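Staphylococcal enterotoxin-like toxin (Staphylococcus aureus, PDB 4DXF) is a secreted superantigen-like protein that binds carbohydrate, probably sialylated glycans on host cells as in related staphylococcal superantigen-like proteins. Local coordinates at residues L28-E33 against F54-A59; D18-Y23 against Q148-N153; E83-N86 against K91-V94. All blocks are in the same frame, centred on the assembly; numbering follows the deposited sequence. Where two conformers were deposited one is given.

Contact 1 (L28-E33 against F54-A59)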
loop_
_atom_site.group_PDB
_atom_site.type_symbol
_atom_site.label_atom_id
_atom_site.label_comp_id
_atom_site.label_asym_id
_atom_site.label_seq_id
_atom_site.Cartn_x
_atom_site.Cartn_y
_atom_site.Cartn_z
ATOM N N LEU A 28 2.601 4.261 8.981
ATOM C CA LEU A 28 3.623 5.283 9.346
ATOM C C LEU A 28 4.327 5.604 8.039
ATOM O O LEU A 28 4.421 4.798 7.046
ATOM C CB LEU A 28 4.637 4.716 10.363
ATOM C CG LEU A 28 4.174 4.363 11.800
ATOM C CD1 LEU A 28 5.067 3.364 12.541
ATOM C CD2 LEU A 28 3.876 5.627 12.612
ATOM N N GLU A 29 4.889 6.814 7.952
ATOM C CA GLU A 29 5.526 7.138 6.694
ATOM C C GLU A 29 6.881 7.744 7.029
ATOM O O GLU A 29 6.884 8.704 7.785
ATOM C CB GLU A 29 4.724 8.176 5.939
ATOM C CG GLU A 29 3.490 7.568 5.267
ATOM C CD GLU A 29 2.617 8.552 4.538
ATOM O OE1 GLU A 29 3.164 9.512 3.949
ATOM O OE2 GLU A 29 1.374 8.365 4.581
ATOM N N PHE A 30 7.969 7.170 6.520
ATOM C CA PHE A 30 9.358 7.673 6.789
ATOM C C PHE A 30 9.977 8.096 5.512
ATOM O O PHE A 30 10.157 7.306 4.620
ATOM C CB PHE A 30 10.180 6.585 7.507
ATOM C CG PHE A 30 9.545 6.156 8.833
ATOM C CD1 PHE A 30 9.287 4.836 9.085
ATOM C CD2 PHE A 30 9.267 7.104 9.821
ATOM C CE1 PHE A 30 8.746 4.473 10.289
ATOM C CE2 PHE A 30 8.729 6.752 11.007
ATOM C CZ PHE A 30 8.435 5.437 11.226
ATOM N N LYS A 31 10.300 9.377 5.364
ATOM C CA LYS A 31 10.673 9.815 4.051
ATOM C C LYS A 31 12.076 10.464 4.212
ATOM O O LYS A 31 12.440 10.847 5.344
ATOM C CB LYS A 31 9.698 10.847 3.452
ATOM C CG LYS A 31 8.293 10.235 3.105
ATOM C CD LYS A 31 7.478 11.192 2.196
ATOM C CE LYS A 31 6.010 10.933 2.477
ATOM N NZ LYS A 31 5.129 11.847 1.694
ATOM N N ASN A 32 12.799 10.416 3.112
ATOM C CA ASN A 32 14.211 10.965 3.011
ATOM C C ASN A 32 15.095 10.313 4.099
ATOM O O ASN A 32 15.872 10.978 4.843
ATOM C CB ASN A 32 14.158 12.472 3.208
ATOM C CG ASN A 32 13.351 13.158 2.101
ATOM O OD1 ASN A 32 13.463 12.792 0.941
ATOM N ND2 ASN A 32 12.537 14.161 2.460
ATOM N N GLU A 33 15.028 8.975 4.189
ATOM C CA GLU A 33 15.745 8.228 5.193
ATOM C C GLU A 33 16.908 7.432 4.535
ATOM O O GLU A 33 17.090 7.500 3.337
ATOM C CB GLU A 33 14.747 7.237 5.917
ATOM C CG GLU A 33 13.713 7.940 6.807
ATOM C CD GLU A 33 14.313 8.618 8.090
ATOM O OE1 GLU A 33 15.403 8.213 8.518
ATOM O OE2 GLU A 33 13.643 9.509 8.714
ATOM N N PHE A 54 13.569 3.322 17.420
ATOM C CA PHE A 54 13.402 1.951 16.937
ATOM C C PHE A 54 14.143 1.599 15.647
ATOM O O PHE A 54 14.322 2.403 14.675
ATOM C CB PHE A 54 11.893 1.650 16.733
ATOM C CG PHE A 54 11.078 1.792 17.997
ATOM C CD1 PHE A 54 10.999 0.731 18.921
ATOM C CD2 PHE A 54 10.418 2.986 18.285
ATOM C CE1 PHE A 54 10.245 0.864 20.127
ATOM C CE2 PHE A 54 9.639 3.138 19.452
ATOM C CZ PHE A 54 9.549 2.066 20.389
ATOM N N ILE A 55 14.520 0.331 15.552
ATOM C CA ILE A 55 14.990 -0.126 14.283
ATOM C C ILE A 55 13.856 -0.845 13.537
ATOM O O ILE A 55 13.412 -1.936 13.992
ATOM C CB ILE A 55 16.203 -1.094 14.489
ATOM C CG1 ILE A 55 17.306 -0.461 15.372
ATOM C CG2 ILE A 55 16.738 -1.545 13.223
ATOM C CD1 ILE A 55 18.526 -1.443 15.557
ATOM N N TYR A 56 13.374 -0.263 12.450
ATOM C CA TYR A 56 12.325 -0.904 11.653
ATOM C C TYR A 56 12.870 -1.863 10.669
ATOM O O TYR A 56 13.764 -1.579 9.875
ATOM C CB TYR A 56 11.324 0.069 10.990
ATOM C CG TYR A 56 10.656 0.989 11.924
ATOM C CD1 TYR A 56 11.351 2.019 12.547
ATOM C CD2 TYR A 56 9.260 0.858 12.220
ATOM C CE1 TYR A 56 10.708 2.882 13.465
ATOM C CE2 TYR A 56 8.626 1.728 13.117
ATOM C CZ TYR A 56 9.327 2.740 13.700
ATOM O OH TYR A 56 8.711 3.573 14.571
ATOM N N LYS A 57 12.353 -3.112 10.739
ATOM C CA LYS A 57 12.821 -4.137 9.825
ATOM C C LYS A 57 11.870 -4.259 8.671
ATOM O O LYS A 57 10.718 -4.730 8.857
ATOM C CB LYS A 57 12.853 -5.498 10.544
ATOM C CG LYS A 57 13.742 -5.515 11.797
ATOM C CD LYS A 57 15.006 -6.241 11.529
ATOM C CE LYS A 57 15.790 -6.134 12.828
ATOM N NZ LYS A 57 17.093 -5.613 12.482
ATOM N N ILE A 58 12.306 -3.897 7.496
ATOM C CA ILE A 58 11.438 -3.879 6.323
ATOM C C ILE A 58 11.721 -5.089 5.428
ATOM O O ILE A 58 12.762 -5.187 4.707
ATOM C CB ILE A 58 11.516 -2.529 5.473
ATOM C CG1 ILE A 58 11.426 -1.243 6.350
ATOM C CG2 ILE A 58 10.548 -2.492 4.180
ATOM C CD1 ILE A 58 10.065 -1.131 7.186
ATOM N N ALA A 59 10.777 -6.061 5.430
ATOM C CA ALA A 59 10.977 -7.186 4.522
ATOM C C ALA A 59 11.194 -6.926 3.047
ATOM O O ALA A 59 10.433 -6.206 2.362
ATOM C CB ALA A 59 9.830 -8.279 4.747
#

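Contact 2 (D18-Y23 against Q148-N153)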
loop_
_atom_site.group_PDB
_atom_site.type_symbol
_atom_site.label_atom_id
_atom_site.label_comp_id
_atom_site.label_asym_id
_atom_site.label_seq_id
_atom_site.Cartn_x
_atom_site.Cartn_y
_atom_site.Cartn_z
ATOM N N ASP A 18 -11.309 -10.185 9.015
ATOM C CA ASP A 18 -9.848 -10.165 8.865
ATOM C C ASP A 18 -9.392 -9.026 7.950
ATOM O O ASP A 18 -8.416 -8.285 8.328
ATOM C CB ASP A 18 -9.346 -11.494 8.351
ATOM C CG ASP A 18 -9.439 -12.583 9.405
ATOM O OD1 ASP A 18 -9.784 -12.278 10.562
ATOM O OD2 ASP A 18 -9.134 -13.728 9.067
ATOM N N LEU A 19 -10.074 -8.877 6.803
ATOM C CA LEU A 19 -9.743 -7.800 5.860
ATOM C C LEU A 19 -10.045 -6.445 6.439
ATOM O O LEU A 19 -9.286 -5.533 6.213
ATOM C CB LEU A 19 -10.449 -7.897 4.512
ATOM C CG LEU A 19 -9.997 -8.962 3.526
ATOM C CD1 LEU A 19 -11.076 -9.290 2.539
ATOM C CD2 LEU A 19 -8.669 -8.648 2.814
ATOM N N ARG A 20 -11.156 -6.274 7.155
ATOM C CA ARG A 20 -11.464 -4.987 7.718
ATOM C C ARG A 20 -10.428 -4.653 8.811
ATOM O O ARG A 20 -10.074 -3.479 8.990
ATOM C CB ARG A 20 -12.855 -4.975 8.345
ATOM C CG ARG A 20 -13.382 -3.611 8.620
ATOM C CD ARG A 20 -14.816 -3.664 9.231
ATOM N NE ARG A 20 -15.346 -2.298 9.206
ATOM C CZ ARG A 20 -14.947 -1.350 10.052
ATOM N NH1 ARG A 20 -14.090 -1.625 11.035
ATOM N NH2 ARG A 20 -15.416 -0.121 9.924
ATOM N N ALA A 21 -9.963 -5.666 9.543
ATOM C CA ALA A 21 -8.997 -5.453 10.612
ATOM C C ALA A 21 -7.704 -4.946 9.979
ATOM O O ALA A 21 -7.100 -3.973 10.472
ATOM C CB ALA A 21 -8.701 -6.792 11.411
ATOM N N TYR A 22 -7.285 -5.601 8.921
ATOM C CA TYR A 22 -5.925 -5.378 8.383
ATOM C C TYR A 22 -5.909 -3.960 7.850
ATOM O O TYR A 22 -4.987 -3.153 8.168
ATOM C CB TYR A 22 -5.583 -6.381 7.289
ATOM C CG TYR A 22 -4.191 -6.127 6.737
ATOM C CD1 TYR A 22 -3.072 -6.439 7.499
ATOM C CD2 TYR A 22 -4.023 -5.472 5.528
ATOM C CE1 TYR A 22 -1.775 -6.155 7.001
ATOM C CE2 TYR A 22 -2.738 -5.175 5.025
ATOM C CZ TYR A 22 -1.632 -5.526 5.752
ATOM O OH TYR A 22 -0.349 -5.213 5.240
ATOM N N TYR A 23 -6.941 -3.628 7.080
ATOM C CA TYR A 23 -6.972 -2.325 6.369
ATOM C C TYR A 23 -7.432 -1.113 7.198
ATOM O O TYR A 23 -7.547 -0.004 6.683
ATOM C CB TYR A 23 -7.681 -2.475 5.041
ATOM C CG TYR A 23 -6.887 -3.231 3.956
ATOM C CD1 TYR A 23 -5.766 -2.640 3.363
ATOM C CD2 TYR A 23 -7.203 -4.540 3.595
ATOM C CE1 TYR A 23 -5.031 -3.292 2.382
ATOM C CE2 TYR A 23 -6.519 -5.200 2.597
ATOM C CZ TYR A 23 -5.352 -4.575 2.010
ATOM O OH TYR A 23 -4.645 -5.185 1.045
ATOM N N GLN A 148 -9.738 4.211 3.133
ATOM C CA GLN A 148 -10.732 5.215 2.753
ATOM C C GLN A 148 -12.096 4.580 2.416
ATOM O O GLN A 148 -13.179 5.111 2.797
ATOM C CB GLN A 148 -10.250 5.999 1.569
ATOM C CG GLN A 148 -11.266 7.086 1.134
ATOM C CD GLN A 148 -10.927 7.661 -0.237
ATOM O OE1 GLN A 148 -9.754 7.841 -0.567
ATOM N NE2 GLN A 148 -11.956 7.959 -1.045
ATOM N N LEU A 149 -12.056 3.449 1.743
ATOM C CA LEU A 149 -13.327 2.823 1.292
ATOM C C LEU A 149 -14.060 2.207 2.434
ATOM O O LEU A 149 -15.339 2.177 2.415
ATOM C CB LEU A 149 -13.038 1.760 0.193
ATOM C CG LEU A 149 -12.566 2.274 -1.178
ATOM C CD1 LEU A 149 -12.101 1.121 -2.010
ATOM C CD2 LEU A 149 -13.610 3.123 -1.942
ATOM N N ILE A 150 -13.307 1.649 3.390
ATOM C CA ILE A 150 -13.861 1.207 4.660
ATOM C C ILE A 150 -14.538 2.359 5.389
ATOM O O ILE A 150 -15.712 2.242 5.801
ATOM C CB ILE A 150 -12.809 0.499 5.561
ATOM C CG1 ILE A 150 -12.288 -0.745 4.824
ATOM C CG2 ILE A 150 -13.352 0.262 7.005
ATOM C CD1 ILE A 150 -11.068 -1.439 5.519
ATOM N N GLU A 151 -13.824 3.468 5.541
ATOM C CA GLU A 151 -14.290 4.587 6.339
ATOM C C GLU A 151 -15.457 5.320 5.692
ATOM O O GLU A 151 -16.379 5.755 6.429
ATOM C CB GLU A 151 -13.111 5.562 6.589
ATOM C CG GLU A 151 -12.117 5.086 7.684
ATOM C CD GLU A 151 -10.848 6.003 7.794
ATOM O OE1 GLU A 151 -10.754 7.035 7.083
ATOM O OE2 GLU A 151 -9.947 5.675 8.578
ATOM N N LYS A 152 -15.436 5.481 4.358
ATOM C CA LYS A 152 -16.391 6.352 3.684
ATOM C C LYS A 152 -17.481 5.577 2.937
ATOM O O LYS A 152 -18.536 6.140 2.678
ATOM C CB LYS A 152 -15.707 7.334 2.760
ATOM C CG LYS A 152 -14.653 8.227 3.497
ATOM C CD LYS A 152 -13.993 9.258 2.524
ATOM C CE LYS A 152 -14.998 10.257 1.932
ATOM N NZ LYS A 152 -14.507 10.942 0.655
ATOM N N ASN A 153 -17.257 4.289 2.646
ATOM C CA ASN A 153 -18.112 3.554 1.652
ATOM C C ASN A 153 -18.534 2.216 2.162
ATOM O O ASN A 153 -19.099 1.378 1.426
ATOM C CB ASN A 153 -17.406 3.396 0.294
ATOM C CG ASN A 153 -16.960 4.696 -0.264
ATOM O OD1 ASN A 153 -15.811 5.107 -0.092
ATOM N ND2 ASN A 153 -17.876 5.402 -0.886
#

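Contact 3 (E83-N86 against K91-V94)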
loop_
_atom_site.group_PDB
_atom_site.type_symbol
_atom_site.label_atom_id
_atom_site.label_comp_id
_atom_site.label_asym_id
_atom_site.label_seq_id
_atom_site.Cartn_x
_atom_site.Cartn_y
_atom_site.Cartn_z
ATOM N N GLU A 83 3.193 -5.001 11.507
ATOM C CA GLU A 83 2.393 -6.246 11.486
ATOM C C GLU A 83 3.027 -7.258 12.406
ATOM O O GLU A 83 4.233 -7.193 12.685
ATOM C CB GLU A 83 2.436 -6.852 10.097
ATOM C CG GLU A 83 1.609 -6.203 9.074
ATOM C CD GLU A 83 1.591 -6.977 7.737
ATOM O OE1 GLU A 83 1.444 -8.228 7.718
ATOM O OE2 GLU A 83 1.621 -6.355 6.672
ATOM N N GLU A 84 2.219 -8.217 12.888
ATOM C CA GLU A 84 2.866 -9.328 13.561
ATOM C C GLU A 84 3.488 -10.305 12.551
ATOM O O GLU A 84 3.207 -10.281 11.342
ATOM C CB GLU A 84 2.004 -9.912 14.710
ATOM C CG GLU A 84 2.128 -8.990 15.944
ATOM C CD GLU A 84 1.342 -9.441 17.161
ATOM O OE1 GLU A 84 1.981 -9.828 18.173
ATOM O OE2 GLU A 84 0.091 -9.390 17.110
ATOM N N ASN A 85 4.453 -11.074 13.025
ATOM C CA ASN A 85 5.292 -11.807 12.098
ATOM C C ASN A 85 5.855 -13.074 12.758
ATOM O O ASN A 85 5.742 -13.229 13.984
ATOM C CB ASN A 85 6.431 -10.895 11.599
ATOM C CG ASN A 85 7.390 -10.502 12.695
ATOM O OD1 ASN A 85 8.429 -11.139 12.841
ATOM N ND2 ASN A 85 7.072 -9.458 13.457
ATOM N N ASN A 86 6.435 -13.950 11.939
ATOM C CA ASN A 86 7.006 -15.229 12.396
ATOM C C ASN A 86 8.518 -15.159 12.554
ATOM O O ASN A 86 9.202 -16.205 12.601
ATOM C CB ASN A 86 6.703 -16.320 11.376
ATOM C CG ASN A 86 5.219 -16.580 11.217
ATOM O OD1 ASN A 86 4.691 -16.601 10.103
ATOM N ND2 ASN A 86 4.534 -16.749 12.326
ATOM N N LYS A 91 9.286 -4.651 15.240
ATOM C CA LYS A 91 8.887 -3.613 14.257
ATOM C C LYS A 91 9.196 -4.123 12.888
ATOM O O LYS A 91 10.332 -4.149 12.409
ATOM C CB LYS A 91 9.632 -2.293 14.547
ATOM C CG LYS A 91 9.439 -1.813 15.913
ATOM C CD LYS A 91 8.070 -1.135 16.123
ATOM C CE LYS A 91 7.968 -0.511 17.480
ATOM N NZ LYS A 91 6.641 0.121 17.655
ATOM N N TYR A 92 8.142 -4.571 12.230
ATOM C CA TYR A 92 8.242 -5.277 11.040
ATOM C C TYR A 92 7.110 -4.780 10.163
ATOM O O TYR A 92 5.976 -4.576 10.660
ATOM C CB TYR A 92 8.031 -6.779 11.391
ATOM C CG TYR A 92 7.773 -7.656 10.254
ATOM C CD1 TYR A 92 6.447 -7.871 9.803
ATOM C CD2 TYR A 92 8.796 -8.373 9.637
ATOM C CE1 TYR A 92 6.163 -8.721 8.720
ATOM C CE2 TYR A 92 8.517 -9.185 8.524
ATOM C CZ TYR A 92 7.181 -9.369 8.110
ATOM O OH TYR A 92 6.923 -10.224 7.072
ATOM N N SER A 93 7.441 -4.631 8.897
ATOM C CA SER A 93 6.602 -4.230 7.778
ATOM C C SER A 93 7.078 -4.808 6.441
ATOM O O SER A 93 8.266 -5.214 6.255
ATOM C CB SER A 93 6.422 -2.684 7.785
ATOM O OG SER A 93 5.596 -2.269 6.760
ATOM N N VAL A 94 6.184 -4.905 5.462
ATOM C CA VAL A 94 6.495 -5.598 4.238
ATOM C C VAL A 94 6.484 -4.715 3.007
ATOM O O VAL A 94 5.441 -4.122 2.711
ATOM C CB VAL A 94 5.480 -6.775 4.023
ATOM C CG1 VAL A 94 5.833 -7.475 2.752
ATOM C CG2 VAL A 94 5.549 -7.684 5.236
HETATM O O HOH W 1 3.398 -4.544 6.378
HETATM O O HOH W 2 5.635 -5.202 13.922
#

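Contact 1 (L28-E33 against F54-A59)
Phe30 turns its ring edge to the face of Tyr56, an edge-to-face aromatic pair with centroids 4.9 Å apart and planes inclined at 56°. The tight part of the contact is small: Phe30 CE1 sits 3.8 Å above the Tyr56 plane, over the ring centre, and CZ reaches Tyr56 CZ at 3.8 Å. In both residues CG lies anti to the carbonyl carbon (chi1 -59° for Phe30, -55° for Tyr56), which carries each ring outward to meet the other across a wide backbone gap, the CA atoms of Phe30 and Tyr56 being 10.3 Å apart. Long flat side chains suit such a span. Pro51 also packs against both rings. The looser side, toward solvent, belongs to Leu28, partly exposed and two residues earlier on the same side of strand 28-31; it adds a single touch at the phenol end, where its CD1 stands 4.0 Å from Tyr56 CE2. The two strands belong to one strongly curved sheet of the OB-fold domain, where strands 76-80 and 92-99 lie between them, so these side chains meet across the inner side of the curved sheet, in a partly buried place. With no hydrogen bond joining the segments, cohesion here rests on dispersion and the weak electrostatics of ring hydrogens facing a pi cloud, while a hydrogen bond with Asp52 satisfies the phenol OH of the buried Tyr56.

Contact 2 (D18-Y23 against Q148-N153)
Ile150 reaches from helix 138-153 toward helix 17-22 and divides its two branches between two partners. Its CG2 lies over one face of the Arg20 guanidinium, 3.4 Å above the plane and offset toward the rim, with NH2 the nearest atom at 3.6 Å. Its CD1 meets Tyr23 CB, also at 3.6 Å. Arginine suits this border because its flat group can lay a face on a methyl while its N-H bonds point outward in their own plane. The Arg20 chain leaves with CG anti to the backbone N (chi1 -165°) and runs extended to NE, bringing the guanidinium across to the isoleucine. A branched residue serves well as Ile150, since one side chain fills two neighbouring sites.

Farther out, Tyr156 packs on both Arg20 and Ile150, and Thr24 also touches Ile150. The Tyr23 ring leads away from Ile150, and its OH is hydrogen-bonded to Asp142 and to the backbone N of Leu182; Tyr22 CD2 lies over one face of that ring. Together these contacts set the N-terminal helix against the long central helix of the beta-grasp domain, an interdomain packing characteristic of the two-domain superantigen fold.

Contact 3 (E83-N86 against K91-V94)
Glu83 OE2 is gripped from two directions, by the hydroxyl of Tyr22 and by water 1, which donates to it at 2.6 Å. The same water accepts from Val94 N at 3.0 Å and thereby carries the carboxylate's hold on to strand 92-99. Glutamate is long enough for this: its chain runs extended beyond CG and places the carboxylate well away from its own backbone. A direct link lies beside the bridge, Glu83 N donating to Tyr92 O over 2.9 Å, with an N-H...O angle of 151° and the donor nearly in line with the carbonyl bond. Water 2 bridges Glu83 O and Tyr92 N, accepting from the latter at 3.1 Å. The backbones are therefore joined by one direct bond and by water 2, while water 1 ties the carboxylate to the strand.

Asn85 supplies the part packed on the Tyr92 ring. Its CB lies over the centre of that ring, 3.5 Å from the centroid and 13° off the normal, a CH-pi interaction. CG occupies the position between the backbone N and the carbonyl carbon, which lays the amide over the ring's inner end. The amide and ring planes are stacked, only 23° apart, and ND2 comes within 3.5 Å of Tyr92 CB. Bonds from ND2 to Leu89 O and from Tyr87 N to OD1 fix the amide's rotation and meet its polar needs within the hairpin connection. Asparagine fits because one short side chain can bind the turn's backbone and still offer a flat group to an aromatic face. Tyr92 is backed by Ala59 of strand 56-59. Donation by water 1 and a long, weak ion pair of OE1 with Lys181 are consistent with an ionised Glu83, with water 1 relaying its pull to the strand backbone.

From the N terminus, helix 17-22 supplies the first side of contact 2, which closes only when helix 138-153 arrives from the beta-grasp domain. Contacts 1 and 3 are both nested inside that long loop and follow one another in series within the OB-fold domain: contact 1 closes a loop from strand 28-31 to strand 56-59, and contact 3 then closes a short connection leading into strand 92-99. Backbone bonds between neighbouring strands 56-59 and 92-99, Ala59 N to Ser93 O among them, join contacts 1 and 3. Contact 2 reaches contact 3 through Tyr22 and Glu83, whereas contacts 1 and 2 do not touch, their nearest atoms being about 11 Å apart.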